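PDB 6U94: RND efflux system, outer membrane lipoprotein, NodT family from Burkholderia mallei, which probably serves as the outer membrane exit channel of a tripartite RND efflux pump. Local coordinates for residues L64-N69 against I164-E169; L77-A82 against R160-S165. All coordinates share one frame; numbering follows the deposited sequence.

Contact 1 (L64-N69 against I164-E169); sequences LALANN and ISLVAE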
ATOM      1  N   LEU A  64       8.288 -17.169   7.401  1.00 98.24           N
ATOM      2  CA  LEU A  64       8.918 -17.095   8.715  1.00 99.14           C
ATOM      3  C   LEU A  64       8.073 -16.279   9.683  1.00 95.38           C
ATOM      4  O   LEU A  64       7.992 -16.605  10.874  1.00100.51           O
ATOM      5  CB  LEU A  64      10.323 -16.505   8.596  1.00 99.89           C
ATOM      6  CG  LEU A  64      11.320 -17.243   7.699  1.00101.43           C
ATOM      7  CD1 LEU A  64      12.730 -16.692   7.886  1.00102.43           C
ATOM      8  CD2 LEU A  64      11.280 -18.745   7.951  1.00102.81           C
ATOM      9  N   ALA A  65       7.435 -15.215   9.192  1.00 91.36           N
ATOM     10  CA  ALA A  65       6.560 -14.422  10.049  1.00 89.09           C
ATOM     11  C   ALA A  65       5.360 -15.239  10.513  1.00 88.14           C
ATOM     12  O   ALA A  65       4.931 -15.123  11.668  1.00 93.08           O
ATOM     13  CB  ALA A  65       6.103 -13.164   9.311  1.00 80.69           C
ATOM     14  N   LEU A  66       4.810 -16.074   9.630  1.00 83.44           N
ATOM     15  CA  LEU A  66       3.688 -16.922  10.018  1.00 84.11           C
ATOM     16  C   LEU A  66       4.139 -18.059  10.931  1.00 89.18           C
ATOM     17  O   LEU A  66       3.445 -18.397  11.897  1.00 90.51           O
ATOM     18  CB  LEU A  66       2.994 -17.476   8.775  1.00 77.47           C
ATOM     19  CG  LEU A  66       2.124 -16.496   7.995  1.00 76.70           C
ATOM     20  CD1 LEU A  66       1.485 -17.179   6.796  1.00 74.79           C
ATOM     21  CD2 LEU A  66       1.063 -15.894   8.903  1.00 76.26           C
ATOM     22  N   ALA A  67       5.300 -18.655  10.647  1.00 92.07           N
ATOM     23  CA  ALA A  67       5.785 -19.788  11.427  1.00 97.64           C
ATOM     24  C   ALA A  67       6.298 -19.391  12.804  1.00101.89           C
ATOM     25  O   ALA A  67       6.657 -20.278  13.587  1.00107.00           O
ATOM     26  CB  ALA A  67       6.888 -20.524  10.665  1.00 99.52           C
ATOM     27  N   ASN A  68       6.346 -18.098  13.118  1.00 99.98           N
ATOM     28  CA  ASN A  68       6.800 -17.670  14.434  1.00103.17           C
ATOM     29  C   ASN A  68       5.859 -18.194  15.513  1.00107.46           C
ATOM     30  O   ASN A  68       4.637 -18.218  15.339  1.00105.26           O
ATOM     31  CB  ASN A  68       6.888 -16.145  14.490  1.00101.03           C
ATOM     32  CG  ASN A  68       7.778 -15.655  15.614  1.00103.47           C
ATOM     33  OD1 ASN A  68       7.306 -15.063  16.583  1.00104.41           O
ATOM     34  ND2 ASN A  68       9.076 -15.907  15.492  1.00105.41           N
ATOM     35  N   ASN A  69       6.437 -18.623  16.632  1.00115.68           N
ATOM     36  CA  ASN A  69       5.665 -19.257  17.693  1.00125.04           C
ATOM     37  C   ASN A  69       4.990 -18.263  18.627  1.00122.98           C
ATOM     38  O   ASN A  69       4.369 -18.688  19.608  1.00132.60           O
ATOM     39  CB  ASN A  69       6.562 -20.198  18.503  1.00136.48           C
ATOM     40  CG  ASN A  69       6.975 -21.426  17.716  1.00143.24           C
ATOM     41  OD1 ASN A  69       6.319 -21.807  16.748  1.00144.26           O
ATOM     42  ND2 ASN A  69       8.064 -22.057  18.135  1.00148.20           N
ATOM     43  N   ILE A 164      -3.796 -11.619   7.865  1.00 64.06           N
ATOM     44  CA  ILE A 164      -3.836 -10.747   6.696  1.00 62.91           C
ATOM     45  C   ILE A 164      -2.963  -9.518   6.922  1.00 64.32           C
ATOM     46  O   ILE A 164      -2.179  -9.123   6.051  1.00 65.27           O
ATOM     47  CB  ILE A 164      -5.291 -10.367   6.370  1.00 62.16           C
ATOM     48  CG1 ILE A 164      -6.020 -11.543   5.718  1.00 60.38           C
ATOM     49  CG2 ILE A 164      -5.343  -9.149   5.482  1.00 58.26           C
ATOM     50  CD1 ILE A 164      -7.442 -11.221   5.307  1.00 58.98           C
ATOM     51  N   SER A 165      -3.078  -8.904   8.104  1.00 66.65           N
ATOM     52  CA  SER A 165      -2.243  -7.749   8.423  1.00 65.81           C
ATOM     53  C   SER A 165      -0.767  -8.120   8.416  1.00 69.02           C
ATOM     54  O   SER A 165       0.063  -7.393   7.856  1.00 71.61           O
ATOM     55  CB  SER A 165      -2.633  -7.171   9.786  1.00 67.19           C
ATOM     56  OG  SER A 165      -4.004  -6.823   9.835  1.00 68.46           O
ATOM     57  N   LEU A 166      -0.423  -9.255   9.027  1.00 69.42           N
ATOM     58  CA  LEU A 166       0.976  -9.652   9.129  1.00 69.13           C
ATOM     59  C   LEU A 166       1.566  -9.942   7.754  1.00 67.01           C
ATOM     60  O   LEU A 166       2.669  -9.486   7.435  1.00 66.42           O
ATOM     61  CB  LEU A 166       1.106 -10.870  10.043  1.00 66.30           C
ATOM     62  CG  LEU A 166       2.519 -11.357  10.364  1.00 65.31           C
ATOM     63  CD1 LEU A 166       3.333 -10.251  11.012  1.00 60.89           C
ATOM     64  CD2 LEU A 166       2.454 -12.579  11.280  1.00 67.44           C
ATOM     65  N   VAL A 167       0.844 -10.705   6.929  1.00 65.97           N
ATOM     66  CA  VAL A 167       1.314 -11.008   5.578  1.00 65.82           C
ATOM     67  C   VAL A 167       1.535  -9.722   4.796  1.00 66.01           C
ATOM     68  O   VAL A 167       2.565  -9.541   4.137  1.00 66.56           O
ATOM     69  CB  VAL A 167       0.319 -11.938   4.859  1.00 65.71           C
ATOM     70  CG1 VAL A 167       0.585 -11.958   3.361  1.00 60.70           C
ATOM     71  CG2 VAL A 167       0.394 -13.346   5.435  1.00 68.13           C
ATOM     72  N   ALA A 168       0.571  -8.804   4.870  1.00 63.65           N
ATOM     73  CA  ALA A 168       0.661  -7.570   4.100  1.00 60.02           C
ATOM     74  C   ALA A 168       1.762  -6.660   4.628  1.00 66.42           C
ATOM     75  O   ALA A 168       2.481  -6.029   3.843  1.00 70.54           O
ATOM     76  CB  ALA A 168      -0.681  -6.850   4.121  1.00 54.53           C
ATOM     77  N   GLU A 169       1.910  -6.576   5.952  1.00 67.67           N
ATOM     78  CA  GLU A 169       2.906  -5.676   6.519  1.00 67.01           C
ATOM     79  C   GLU A 169       4.323  -6.157   6.236  1.00 68.36           C
ATOM     80  O   GLU A 169       5.231  -5.337   6.065  1.00 68.39           O
ATOM     81  CB  GLU A 169       2.685  -5.521   8.023  1.00 68.82           C
ATOM     82  CG  GLU A 169       3.257  -4.233   8.592  1.00 72.47           C
ATOM     83  CD  GLU A 169       2.586  -2.994   8.018  1.00 71.32           C
ATOM     84  OE1 GLU A 169       1.347  -2.881   8.117  1.00 71.21           O
ATOM     85  OE2 GLU A 169       3.298  -2.134   7.461  1.00 74.39           O
TER
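Ala65 and Leu166 lie where the backbones of 64-69 and 164-169 come nearest, their CA atoms 7.4 Å apart, with the C-terminal turn of helix 56-67 set against an early part of the long helix 156-203. That separation is consistent with one of the facing side chains being a single methyl. Ala65 directs CB at the other helix, and Leu166 reaches back over it, its CG 4.1 Å from Ala65 CB. In Leu166 a chi1 of -175° sets CG anti to the backbone N and beside the carbonyl carbon, and chi2 at 58° then brings CD2 to 3.6 Å from Ala65 O. This is a van der Waals approach of a methyl to a carbonyl; the polar need of that oxygen is met by a hydrogen bond from Arg70 NH2, in the loop that follows.

Leu66 closes the contact with its two methyl branches divided between neighbouring residues. Its CD2 meets Leu166 CD2 at 4.3 Å, while CD1 lies 4.2 Å from Val167 CG2. The cross-contacts are therefore aliphatic apart from the one carbonyl, and together they bury 162 Å² of surface.

Neighbouring parts of the chain pack around the contact. Trp49, in a loop, touches both Leu66 and Val167; Leu246 of helix 211-247 packs on Leu166; and Tyr452 of helix 421-454 meets Val167. Helix 56-67 thus packs on helix 156-203 within the helical body, alongside two of its other long helices.

Contact 2 (L77-A82 against R160-S165); sequences LDIDEA and RSVHIS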
ATOM      1  N   LEU A  77       1.176  -6.778  18.681  1.00 82.43           N
ATOM      2  CA  LEU A  77       2.118  -5.802  19.223  1.00 78.18           C
ATOM      3  C   LEU A  77       3.332  -5.622  18.316  1.00 78.64           C
ATOM      4  O   LEU A  77       3.917  -4.533  18.277  1.00 74.16           O
ATOM      5  CB  LEU A  77       2.569  -6.224  20.622  1.00 76.83           C
ATOM      6  CG  LEU A  77       1.546  -6.181  21.761  1.00 78.03           C
ATOM      7  CD1 LEU A  77       2.147  -6.807  23.007  1.00 73.73           C
ATOM      8  CD2 LEU A  77       1.098  -4.751  22.042  1.00 71.95           C
ATOM      9  N   ASP A  78       3.731  -6.672  17.594  1.00 78.38           N
ATOM     10  CA  ASP A  78       4.887  -6.568  16.710  1.00 77.52           C
ATOM     11  C   ASP A  78       4.557  -5.763  15.459  1.00 77.09           C
ATOM     12  O   ASP A  78       5.371  -4.950  15.003  1.00 73.46           O
ATOM     13  CB  ASP A  78       5.388  -7.962  16.334  1.00 80.76           C
ATOM     14  CG  ASP A  78       6.031  -8.688  17.503  1.00 91.41           C
ATOM     15  OD1 ASP A  78       6.214  -8.063  18.570  1.00 97.50           O
ATOM     16  OD2 ASP A  78       6.356  -9.884  17.354  1.00 94.22           O
ATOM     17  N   ILE A  79       3.371  -5.984  14.890  1.00 77.93           N
ATOM     18  CA  ILE A  79       2.933  -5.198  13.743  1.00 73.69           C
ATOM     19  C   ILE A  79       2.816  -3.730  14.124  1.00 76.45           C
ATOM     20  O   ILE A  79       3.167  -2.837  13.345  1.00 81.28           O
ATOM     21  CB  ILE A  79       1.603  -5.757  13.203  1.00 73.86           C
ATOM     22  CG1 ILE A  79       1.798  -7.186  12.696  1.00 77.34           C
ATOM     23  CG2 ILE A  79       1.049  -4.866  12.105  1.00 72.12           C
ATOM     24  CD1 ILE A  79       0.505  -7.957  12.531  1.00 75.80           C
ATOM     25  N   ASP A  80       2.330  -3.457  15.336  1.00 82.61           N
ATOM     26  CA  ASP A  80       2.227  -2.079  15.801  1.00 87.40           C
ATOM     27  C   ASP A  80       3.604  -1.441  15.938  1.00 85.93           C
ATOM     28  O   ASP A  80       3.803  -0.286  15.541  1.00 81.68           O
ATOM     29  CB  ASP A  80       1.481  -2.034  17.134  1.00 94.69           C
ATOM     30  CG  ASP A  80       0.377  -1.001  17.148  1.00 99.60           C
ATOM     31  OD1 ASP A  80      -0.765  -1.345  16.773  1.00101.01           O
ATOM     32  OD2 ASP A  80       0.649   0.154  17.538  1.00103.70           O
ATOM     33  N   GLU A  81       4.567  -2.176  16.501  1.00 84.38           N
ATOM     34  CA  GLU A  81       5.910  -1.629  16.666  1.00 85.67           C
ATOM     35  C   GLU A  81       6.592  -1.418  15.320  1.00 81.19           C
ATOM     36  O   GLU A  81       7.270  -0.404  15.116  1.00 81.69           O
ATOM     37  CB  GLU A  81       6.750  -2.550  17.549  1.00 86.65           C
ATOM     38  CG  GLU A  81       8.208  -2.127  17.669  1.00 91.76           C
ATOM     39  CD  GLU A  81       9.041  -3.104  18.479  1.00101.72           C
ATOM     40  OE1 GLU A  81       8.481  -4.112  18.970  1.00103.16           O
ATOM     41  OE2 GLU A  81      10.259  -2.863  18.627  1.00105.49           O
ATOM     42  N   ALA A  82       6.430  -2.367  14.395  1.00 77.67           N
ATOM     43  CA  ALA A  82       7.088  -2.266  13.097  1.00 74.82           C
ATOM     44  C   ALA A  82       6.564  -1.074  12.308  1.00 72.91           C
ATOM     45  O   ALA A  82       7.344  -0.312  11.728  1.00 73.51           O
ATOM     46  CB  ALA A  82       6.897  -3.563  12.310  1.00 71.24           C
ATOM     47  N   ARG A 160      -7.826 -14.628  11.175  1.00 70.95           N
ATOM     48  CA  ARG A 160      -7.601 -14.292   9.776  1.00 64.79           C
ATOM     49  C   ARG A 160      -7.228 -12.824   9.606  1.00 65.73           C
ATOM     50  O   ARG A 160      -6.415 -12.489   8.737  1.00 69.43           O
ATOM     51  CB  ARG A 160      -8.847 -14.628   8.954  1.00 59.49           C
ATOM     52  CG  ARG A 160      -8.702 -14.361   7.466  1.00 59.13           C
ATOM     53  CD  ARG A 160      -9.942 -14.800   6.708  1.00 58.59           C
ATOM     54  NE  ARG A 160      -9.752 -14.733   5.265  1.00 60.14           N
ATOM     55  CZ  ARG A 160      -9.098 -15.648   4.555  1.00 63.30           C
ATOM     56  NH1 ARG A 160      -8.567 -16.700   5.162  1.00 57.50           N
ATOM     57  NH2 ARG A 160      -8.972 -15.510   3.241  1.00 63.75           N
ATOM     58  N   SER A 161      -7.797 -11.942  10.434  1.00 64.31           N
ATOM     59  CA  SER A 161      -7.502 -10.518  10.314  1.00 66.12           C
ATOM     60  C   SER A 161      -6.056 -10.218  10.685  1.00 66.96           C
ATOM     61  O   SER A 161      -5.409  -9.373  10.055  1.00 64.40           O
ATOM     62  CB  SER A 161      -8.462  -9.706  11.186  1.00 63.77           C
ATOM     63  OG  SER A 161      -8.213  -8.314  11.048  1.00 65.47           O
ATOM     64  N   VAL A 162      -5.529 -10.905  11.702  1.00 66.78           N
ATOM     65  CA  VAL A 162      -4.143 -10.681  12.105  1.00 65.50           C
ATOM     66  C   VAL A 162      -3.184 -11.292  11.089  1.00 66.59           C
ATOM     67  O   VAL A 162      -2.133 -10.713  10.786  1.00 64.91           O
ATOM     68  CB  VAL A 162      -3.899 -11.231  13.523  1.00 66.08           C
ATOM     69  CG1 VAL A 162      -2.449 -11.001  13.946  1.00 65.13           C
ATOM     70  CG2 VAL A 162      -4.861 -10.582  14.514  1.00 58.05           C
ATOM     71  N   HIS A 163      -3.522 -12.469  10.554  1.00 65.29           N
ATOM     72  CA  HIS A 163      -2.708 -13.070   9.500  1.00 66.31           C
ATOM     73  C   HIS A 163      -2.651 -12.176   8.265  1.00 66.68           C
ATOM     74  O   HIS A 163      -1.584 -11.990   7.668  1.00 62.61           O
ATOM     75  CB  HIS A 163      -3.261 -14.446   9.127  1.00 69.46           C
ATOM     76  CG  HIS A 163      -2.961 -15.516  10.130  1.00 78.24           C
ATOM     77  ND1 HIS A 163      -2.259 -15.275  11.292  1.00 80.11           N
ATOM     78  CD2 HIS A 163      -3.262 -16.836  10.139  1.00 77.90           C
ATOM     79  CE1 HIS A 163      -2.142 -16.400  11.975  1.00 83.37           C
ATOM     80  NE2 HIS A 163      -2.742 -17.362  11.296  1.00 84.27           N
ATOM     81  N   ILE A 164      -3.796 -11.619   7.865  1.00 64.06           N
ATOM     82  CA  ILE A 164      -3.836 -10.747   6.696  1.00 62.91           C
ATOM     83  C   ILE A 164      -2.963  -9.518   6.922  1.00 64.32           C
ATOM     84  O   ILE A 164      -2.179  -9.123   6.051  1.00 65.27           O
ATOM     85  CB  ILE A 164      -5.291 -10.367   6.370  1.00 62.16           C
ATOM     86  CG1 ILE A 164      -6.020 -11.543   5.718  1.00 60.38           C
ATOM     87  CG2 ILE A 164      -5.343  -9.149   5.482  1.00 58.26           C
ATOM     88  CD1 ILE A 164      -7.442 -11.221   5.307  1.00 58.98           C
ATOM     89  N   SER A 165      -3.078  -8.904   8.104  1.00 66.65           N
ATOM     90  CA  SER A 165      -2.243  -7.749   8.423  1.00 65.81           C
ATOM     91  C   SER A 165      -0.767  -8.120   8.416  1.00 69.02           C
ATOM     92  O   SER A 165       0.063  -7.393   7.856  1.00 71.61           O
ATOM     93  CB  SER A 165      -2.633  -7.171   9.786  1.00 67.19           C
ATOM     94  OG  SER A 165      -4.004  -6.823   9.835  1.00 68.46           O
TER
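Ile79 carries the contact for 77-82, meeting Val162 and Ser165, which lie about one helical turn apart on helix 156-203. Just before it, Asp78 turns its carboxylate elsewhere, OD2 forming a salt bridge with Arg70 NH1. At Ile79 the CB points at the opposite helix, and CG1 lies anti to the carbonyl carbon (chi1 -63°); with chi2 extended at 163°, this carries CD1 forward as the touching atom. That methyl is 4.2 Å from Ser165 CB and equally 4.2 Å from Val162 O, with Val162 CG1 slightly farther at 4.5 Å. The backbones are nearest at Ile79 and Ser165, whose CA atoms are 7.8 Å apart. Further along, Ala82 packs on Ala242 and Leu246 of helix 211-247, the latter also touching Ile79.

Ser165 meets the isoleucine through its CB, while its OG is hydrogen-bonded to Glu134 OE1 of helix 132-142. The serine thus offers carbon to one helix and oxygen to another. With 104 Å² buried and CD1 of Ile79 the nearest atom in each approach, the pairing rests on dispersion and the exclusion of water, the buried hydroxyl having a polar partner in Glu134, outside the two segments.

The two contacts lie side by side, their centres about 7 Å apart. Along the chain, 64-69 and 77-82 come first, on the successive helices 56-67 and 72-86; both then pack on helix 156-203, where 160-165 and 164-169 overlap at Ile164 and Ser165. The sites also touch directly: Leu166 CD1 of contact 1 lies 3.8 Å from Ile79 CG1 of contact 2, joining the two aliphatic patches. Glu169 CG likewise comes 4.2 Å from Ile79 CG2, and its carboxylate forms salt bridges with Arg83 of helix 72-86 and with Arg87. One long helix thereby gathers two short N-terminal ones, consistent with the helical architecture of outer membrane factors.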